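Local coordinates for protein five-membered-cyclitol-phosphate synthase (Streptomyces citricolor, PDB 6K96) that binds NAD and a sodium ion, and belongs to the myo-inositol-1-phosphate synthase family, with a Rossmann-type nucleotide-binding domain, at residues 15-18 and 19-23; 103-107 and 108-112. All coordinates share one frame; numbering follows the deposited sequence.

Interaction 1 (15-18 and 19-23); sequences NISA and LFQGA. With NA (sodium ion), chain H; NAD (nicotinamide-adenine-dinucleotide), chain G.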
ATOM      1  N   ASN B  15      16.344  17.558  15.958  1.00 30.70           N
ATOM      2  CA  ASN B  15      15.897  17.010  17.271  1.00 29.73           C
ATOM      3  C   ASN B  15      15.523  18.161  18.239  1.00 30.65           C
ATOM      4  O   ASN B  15      14.553  18.007  19.069  1.00 32.00           O
ATOM      5  CB  ASN B  15      16.911  16.030  17.839  1.00 28.72           C
ATOM      6  CG  ASN B  15      17.070  14.725  17.075  1.00 27.94           C
ATOM      7  OD1 ASN B  15      16.470  14.519  16.009  1.00 27.24           O
ATOM      8  ND2 ASN B  15      17.894  13.822  17.613  1.00 26.88           N
ATOM      9  N   ILE B  16      16.239  19.270  18.212  1.00 31.44           N
ATOM     10  CA  ILE B  16      16.066  20.380  19.197  1.00 32.12           C
ATOM     11  C   ILE B  16      15.003  21.326  18.653  1.00 32.44           C
ATOM     12  O   ILE B  16      14.296  21.939  19.444  1.00 32.63           O
ATOM     13  CB  ILE B  16      17.367  21.153  19.453  1.00 32.86           C
ATOM     14  CG1 ILE B  16      18.537  20.235  19.805  1.00 33.21           C
ATOM     15  CG2 ILE B  16      17.134  22.217  20.517  1.00 33.43           C
ATOM     16  CD1 ILE B  16      18.271  19.389  21.013  1.00 33.62           C
ATOM     17  N   SER B  17      14.868  21.437  17.342  1.00 33.03           N
ATOM     18  CA  SER B  17      13.712  22.150  16.722  1.00 33.43           C
ATOM     19  C   SER B  17      12.442  21.520  17.239  1.00 33.00           C
ATOM     20  O   SER B  17      11.603  22.250  17.749  1.00 33.73           O
ATOM     21  CB  SER B  17      13.741  22.107  15.234  1.00 33.77           C
ATOM     22  OG  SER B  17      12.574  22.693  14.709  1.00 34.79           O
ATOM     23  N   ALA B  18      12.399  20.191  17.187  1.00 32.86           N
ATOM     24  CA  ALA B  18      11.276  19.347  17.629  1.00 33.26           C
ATOM     25  C   ALA B  18      11.059  19.494  19.128  1.00 34.06           C
ATOM     26  O   ALA B  18       9.909  19.680  19.523  1.00 36.90           O
ATOM     27  CB  ALA B  18      11.513  17.925  17.220  1.00 32.82           C
ATOM     28  N   LEU B  19      12.097  19.475  19.937  1.00 34.56           N
ATOM     29  CA  LEU B  19      11.961  19.499  21.411  1.00 35.84           C
ATOM     30  C   LEU B  19      11.469  20.866  21.891  1.00 37.37           C
ATOM     31  O   LEU B  19      10.654  20.915  22.838  1.00 37.41           O
ATOM     32  CB  LEU B  19      13.312  19.182  22.057  1.00 34.89           C
ATOM     33  CG  LEU B  19      13.231  18.985  23.559  1.00 34.55           C
ATOM     34  CD1 LEU B  19      12.610  17.652  23.883  1.00 34.13           C
ATOM     35  CD2 LEU B  19      14.600  19.087  24.174  1.00 35.66           C
ATOM     36  N   PHE B  20      12.038  21.922  21.319  1.00 39.57           N
ATOM     37  CA  PHE B  20      11.797  23.332  21.712  1.00 41.50           C
ATOM     38  C   PHE B  20      10.388  23.720  21.293  1.00 41.98           C
ATOM     39  O   PHE B  20       9.615  24.100  22.164  1.00 45.20           O
ATOM     40  CB  PHE B  20      12.785  24.279  21.043  1.00 43.24           C
ATOM     41  CG  PHE B  20      12.597  25.717  21.432  1.00 46.39           C
ATOM     42  CD1 PHE B  20      12.570  26.087  22.774  1.00 48.61           C
ATOM     43  CD2 PHE B  20      12.441  26.691  20.461  1.00 48.18           C
ATOM     44  CE1 PHE B  20      12.438  27.415  23.146  1.00 49.53           C
ATOM     45  CE2 PHE B  20      12.328  28.022  20.831  1.00 49.90           C
ATOM     46  CZ  PHE B  20      12.339  28.381  22.170  1.00 50.81           C
ATOM     47  N   GLN B  21      10.065  23.621  20.007  1.00 40.75           N
ATOM     48  CA  GLN B  21       8.696  23.870  19.501  1.00 40.08           C
ATOM     49  C   GLN B  21       7.723  22.915  20.194  1.00 41.44           C
ATOM     50  O   GLN B  21       6.624  23.350  20.524  1.00 42.26           O
ATOM     51  CB  GLN B  21       8.610  23.643  18.003  1.00 37.95           C
ATOM     52  CG  GLN B  21       9.426  24.637  17.225  1.00 37.28           C
ATOM     53  CD  GLN B  21       8.978  24.689  15.789  1.00 36.58           C
ATOM     54  OE1 GLN B  21       7.928  25.270  15.500  1.00 36.08           O
ATOM     55  NE2 GLN B  21       9.774  24.090  14.902  1.00 35.20           N
ATOM     56  N   GLY B  22       8.078  21.649  20.369  1.00 41.38           N
ATOM     57  CA  GLY B  22       7.156  20.709  21.024  1.00 42.82           C
ATOM     58  C   GLY B  22       6.753  21.229  22.384  1.00 43.78           C
ATOM     59  O   GLY B  22       5.592  21.424  22.593  1.00 47.03           O
ATOM     60  N   ALA B  23       7.717  21.512  23.246  1.00 45.42           N
ATOM     61  CA  ALA B  23       7.506  21.997  24.624  1.00 48.70           C
ATOM     62  C   ALA B  23       6.574  23.209  24.635  1.00 51.10           C
ATOM     63  O   ALA B  23       5.781  23.269  25.570  1.00 53.45           O
ATOM     64  CB  ALA B  23       8.806  22.339  25.290  1.00 49.91           C
TER
HETATM   65 NA    NA H 401      16.394  13.716  13.726  1.00 27.09          NA
HETATM   66  PA  NAD G 400      20.869  17.192  12.834  1.00 29.78           P
HETATM   67  O1A NAD G 400      21.764  16.872  11.700  1.00 29.76           O
HETATM   68  O2A NAD G 400      19.578  17.872  12.471  1.00 30.34           O
HETATM   69  O5B NAD G 400      21.564  17.943  14.035  1.00 30.93           O
HETATM   70  C5B NAD G 400      23.010  17.910  14.014  1.00 33.59           C
HETATM   71  C4B NAD G 400      23.537  19.226  14.520  1.00 35.21           C
HETATM   72  O4B NAD G 400      24.899  19.121  15.055  1.00 36.59           O
HETATM   73  C3B NAD G 400      23.612  20.299  13.430  1.00 36.05           C
HETATM   74  O3B NAD G 400      23.124  21.521  13.968  1.00 36.05           O
HETATM   75  C2B NAD G 400      25.115  20.395  13.181  1.00 37.11           C
HETATM   76  O2B NAD G 400      25.285  21.615  12.517  1.00 37.92           O
HETATM   77  C1B NAD G 400      25.596  20.283  14.631  1.00 37.63           C
HETATM   78  N9A NAD G 400      27.009  20.056  14.860  1.00 39.08           N
HETATM   79  C8A NAD G 400      27.837  19.391  13.988  1.00 40.23           C
HETATM   80  N7A NAD G 400      29.052  19.224  14.458  1.00 41.35           N
HETATM   81  C5A NAD G 400      29.022  19.783  15.731  1.00 40.54           C
HETATM   82  C6A NAD G 400      30.016  19.903  16.723  1.00 41.38           C
HETATM   83  N6A NAD G 400      31.244  19.421  16.573  1.00 40.98           N
HETATM   84  N1A NAD G 400      29.664  20.476  17.907  1.00 42.21           N
HETATM   85  C2A NAD G 400      28.408  20.947  18.023  1.00 41.28           C
HETATM   86  N3A NAD G 400      27.406  20.902  17.149  1.00 40.11           N
HETATM   87  C4A NAD G 400      27.765  20.292  16.003  1.00 40.05           C
HETATM   88  O3  NAD G 400      20.520  15.821  13.554  1.00 28.66           O
HETATM   89  PN  NAD G 400      19.175  15.379  14.317  1.00 27.10           P
HETATM   90  O1N NAD G 400      18.880  16.409  15.339  1.00 27.10           O
HETATM   91  O2N NAD G 400      18.243  15.012  13.203  1.00 27.21           O
HETATM   92  O5D NAD G 400      19.693  14.049  15.067  1.00 27.40           O
HETATM   93  C5D NAD G 400      20.803  14.203  16.044  1.00 27.59           C
HETATM   94  C4D NAD G 400      21.377  12.854  16.363  1.00 27.48           C
HETATM   95  O4D NAD G 400      20.407  12.003  17.017  1.00 26.98           O
HETATM   96  C3D NAD G 400      21.851  12.095  15.115  1.00 27.60           C
HETATM   97  O3D NAD G 400      23.028  11.401  15.466  1.00 28.24           O
HETATM   98  C2D NAD G 400      20.767  11.036  14.931  1.00 27.35           C
HETATM   99  O2D NAD G 400      21.166   9.818  14.332  1.00 27.16           O
HETATM  100  C1D NAD G 400      20.422  10.716  16.384  1.00 27.20           C
HETATM  101  N1N NAD G 400      19.116   9.993  16.443  1.00 26.92           N
HETATM  102  C2N NAD G 400      17.983  10.539  15.751  1.00 26.96           C
HETATM  103  C3N NAD G 400      16.806   9.823  15.612  1.00 26.33           C
HETATM  104  C7N NAD G 400      15.641  10.488  14.901  1.00 26.37           C
HETATM  105  O7N NAD G 400      15.717  11.667  14.580  1.00 26.14           O
HETATM  106  N7N NAD G 400      14.565   9.751  14.636  1.00 26.09           N
HETATM  107  C4N NAD G 400      16.774   8.533  16.139  1.00 26.22           C
HETATM  108  C5N NAD G 400      17.806   8.086  16.955  1.00 26.46           C
HETATM  109  C6N NAD G 400      18.996   8.787  17.024  1.00 26.73           C
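Four successive i to i+4 bonds join Asn15, Ile16, Ser17 and Ala18 to Leu19, Phe20, Gln21 and Gly22 in regular alpha-helix, from Leu19 N to Asn15 O at 3.0 Å through to Gly22 N to Ala18 O at 2.8 Å. The cross-turn side-chain bond is made by Gln21, whose NE2 donates to Ser17 OG at 3.1 Å. This hydroxyl oxygen lies almost in the amide plane, only 4° out of it. With CG anti to its carbonyl carbon (chi1 -66°), Gln21 runs back along the helix, and CG passes 3.3 Å from Ser17 O on the way. Pro84 O and Leu86 N, outside the helix, bind NE2 and OE1 respectively, so the amide's rotation is fixed from both ends. Helix 14-31 follows strand 5-10 of a six-stranded parallel sheet, in which that strand lies between strands 55-62 and 127-130, the first beta-alpha unit of a Rossmann fold, and its N-terminus faces the NAD diphosphate. Asn15 N donates to NAD O1N at 2.9 Å with an N-H...O angle of 162°, while Asn14 N of the same turn also binds the cofactor. Asn15 OD1 reaches the sodium ion at 2.4 Å; NAD O2N, NAD O7N and Ser293 OG are further ligands. The partial positive charge of a helix start would favour the phosphate here. On the helix flanks, Ile16 and Leu19 pack on strands 5-10 and 55-62, Phe20 meets Phe57 and Phe72 edge-to-face, and Ala18 O accepts a second bond, from Trp277 NE1 of the second subunit.

Interaction 2 (103-107 and 108-112); sequences EEDAD and PSSPA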
ATOM      1  N   GLU B 103      37.345  19.121  16.248  1.00 56.73           N
ATOM      2  CA  GLU B 103      38.111  17.888  16.606  1.00 57.42           C
ATOM      3  C   GLU B 103      39.437  18.264  17.314  1.00 60.00           C
ATOM      4  O   GLU B 103      39.809  17.553  18.276  1.00 60.52           O
ATOM      5  CB  GLU B 103      38.337  17.014  15.359  1.00 56.76           C
ATOM      6  CG  GLU B 103      38.965  15.653  15.658  1.00 57.28           C
ATOM      7  CD  GLU B 103      38.906  14.605  14.555  1.00 56.49           C
ATOM      8  OE1 GLU B 103      38.270  14.884  13.518  1.00 54.43           O
ATOM      9  OE2 GLU B 103      39.455  13.493  14.757  1.00 55.66           O
ATOM     10  N   GLU B 104      40.130  19.333  16.891  1.00 61.85           N
ATOM     11  CA  GLU B 104      41.435  19.764  17.494  1.00 63.10           C
ATOM     12  C   GLU B 104      41.239  20.309  18.917  1.00 61.57           C
ATOM     13  O   GLU B 104      42.138  20.149  19.717  1.00 61.38           O
ATOM     14  CB  GLU B 104      42.220  20.776  16.649  1.00 64.95           C
ATOM     15  CG  GLU B 104      41.409  21.615  15.683  1.00 66.53           C
ATOM     16  CD  GLU B 104      41.290  21.021  14.287  1.00 66.91           C
ATOM     17  OE1 GLU B 104      41.952  21.576  13.375  1.00 65.37           O
ATOM     18  OE2 GLU B 104      40.533  20.010  14.117  1.00 63.15           O
ATOM     19  N   ASP B 105      40.083  20.879  19.234  1.00 62.63           N
ATOM     20  CA  ASP B 105      39.734  21.353  20.603  1.00 62.81           C
ATOM     21  C   ASP B 105      39.248  20.195  21.487  1.00 60.61           C
ATOM     22  O   ASP B 105      38.721  20.478  22.565  1.00 58.17           O
ATOM     23  CB  ASP B 105      38.617  22.399  20.587  1.00 63.63           C
ATOM     24  CG  ASP B 105      38.794  23.542  19.605  1.00 65.38           C
ATOM     25  OD1 ASP B 105      39.832  24.236  19.684  1.00 67.83           O
ATOM     26  OD2 ASP B 105      37.862  23.756  18.798  1.00 65.77           O
ATOM     27  N   ALA B 106      39.400  18.935  21.077  1.00 61.67           N
ATOM     28  CA  ALA B 106      38.983  17.766  21.891  1.00 64.52           C
ATOM     29  C   ALA B 106      39.563  17.884  23.312  1.00 65.43           C
ATOM     30  O   ALA B 106      38.793  17.810  24.309  1.00 62.78           O
ATOM     31  CB  ALA B 106      39.437  16.486  21.212  1.00 65.82           C
ATOM     32  N   ASP B 107      40.881  18.097  23.381  1.00 68.18           N
ATOM     33  CA  ASP B 107      41.709  18.016  24.610  1.00 70.62           C
ATOM     34  C   ASP B 107      41.196  18.974  25.688  1.00 70.38           C
ATOM     35  O   ASP B 107      41.028  20.154  25.393  1.00 68.99           O
ATOM     36  CB  ASP B 107      43.162  18.331  24.280  1.00 70.69           C
ATOM     37  CG  ASP B 107      44.038  18.126  25.483  1.00 72.76           C
ATOM     38  OD1 ASP B 107      43.609  17.372  26.355  1.00 74.27           O
ATOM     39  OD2 ASP B 107      45.129  18.715  25.527  1.00 76.99           O
ATOM     40  N   PRO B 108      41.018  18.517  26.962  1.00 70.19           N
ATOM     41  CA  PRO B 108      40.379  19.324  28.012  1.00 68.86           C
ATOM     42  C   PRO B 108      41.072  20.655  28.337  1.00 68.11           C
ATOM     43  O   PRO B 108      40.451  21.467  28.982  1.00 68.67           O
ATOM     44  CB  PRO B 108      40.431  18.470  29.290  1.00 68.78           C
ATOM     45  CG  PRO B 108      40.633  17.066  28.781  1.00 70.66           C
ATOM     46  CD  PRO B 108      41.414  17.194  27.479  1.00 70.32           C
ATOM     47  N   SER B 109      42.329  20.842  27.929  1.00 66.27           N
ATOM     48  CA  SER B 109      43.077  22.084  28.238  1.00 65.85           C
ATOM     49  C   SER B 109      42.978  23.087  27.076  1.00 64.56           C
ATOM     50  O   SER B 109      43.503  24.192  27.236  1.00 62.21           O
ATOM     51  CB  SER B 109      44.488  21.778  28.581  1.00 66.25           C
ATOM     52  OG  SER B 109      45.233  21.719  27.383  1.00 68.04           O
ATOM     53  N   SER B 110      42.326  22.739  25.957  1.00 64.56           N
ATOM     54  CA  SER B 110      42.068  23.685  24.831  1.00 63.84           C
ATOM     55  C   SER B 110      41.267  24.867  25.364  1.00 65.67           C
ATOM     56  O   SER B 110      40.536  24.707  26.339  1.00 67.56           O
ATOM     57  CB  SER B 110      41.375  23.030  23.630  1.00 62.20           C
ATOM     58  OG  SER B 110      39.998  22.767  23.861  1.00 61.02           O
ATOM     59  N   PRO B 111      41.373  26.067  24.749  1.00 68.40           N
ATOM     60  CA  PRO B 111      40.513  27.206  25.091  1.00 68.98           C
ATOM     61  C   PRO B 111      39.004  27.001  24.872  1.00 67.37           C
ATOM     62  O   PRO B 111      38.234  27.536  25.659  1.00 65.31           O
ATOM     63  CB  PRO B 111      40.941  28.341  24.141  1.00 71.54           C
ATOM     64  CG  PRO B 111      42.271  27.898  23.541  1.00 71.49           C
ATOM     65  CD  PRO B 111      42.342  26.391  23.689  1.00 70.49           C
ATOM     66  N   ALA B 112      38.624  26.275  23.811  1.00 65.84           N
ATOM     67  CA  ALA B 112      37.231  25.839  23.563  1.00 65.78           C
ATOM     68  C   ALA B 112      36.732  25.050  24.776  1.00 63.58           C
ATOM     69  O   ALA B 112      35.751  25.479  25.413  1.00 65.32           O
ATOM     70  CB  ALA B 112      37.152  25.016  22.313  1.00 66.80           C
TER
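Asp105 and Ala112 meet where the loop after strand 98-99 turns into helix 111-122, and the aspartate lies alongside the alanine methyl for its whole length. Asp105 CB sits 3.5 Å from Ala112 CB, and Asp105 CG lies equally close to it. The two carboxylate oxygens of Asp105 are only slightly farther, each 3.8 Å from Ala112 CB, so the methyl sits over the face of the carboxylate, equally far from both oxygens. Beyond this contact, OD2 is hydrogen-bonded to Thr102 OG1, which helps account for the orientation of the group. The backbone of the same residue is engaged as well: Ser110 OG donates to Asp105 O at 2.9 Å, approaching well to the side of the carbonyl, with a C=O...OG angle of 112°. Ser110 is the N-cap of helix 111-122. A chi1 of 74° holds its OG between the backbone N and the carbonyl carbon, from where it also accepts from Phe113 N in the first turn. Residues 107-110, ending at Ser110 itself, form a type I beta turn, closed by Ser110 N donating to Asp107 O at 2.9 Å; the N-H...O angle is 166°, although the donor stands above the carbonyl plane. Pro108 O adds a bond to Arg114 NH2. One serine hydroxyl thus serves as donor to the loop and acceptor for the helix, tying both to a single atom, and the Asp105 carboxylate beside the helix start would be expected to interact favourably with its dipole.

Overall arrangement
Both interactions lie at the start of a helix, but in very different surroundings. Interaction 1 belongs to helix 14-31, with every touching residue buried, about 12 Å from the chain centre to the contact centre. Interaction 2, at 103-112, joins a loop to helix 111-122 on the surface, about 26 Å out, and no other protein chain touches it. Interactions 1 and 2 belong to different helices and do not touch, with about 29 Å between their centres and about 19 Å between their nearest atoms. At the first helix start Asn15 gives its backbone N-H to a cofactor phosphate and its side-chain oxygen to sodium; the second is capped by a serine from its own chain.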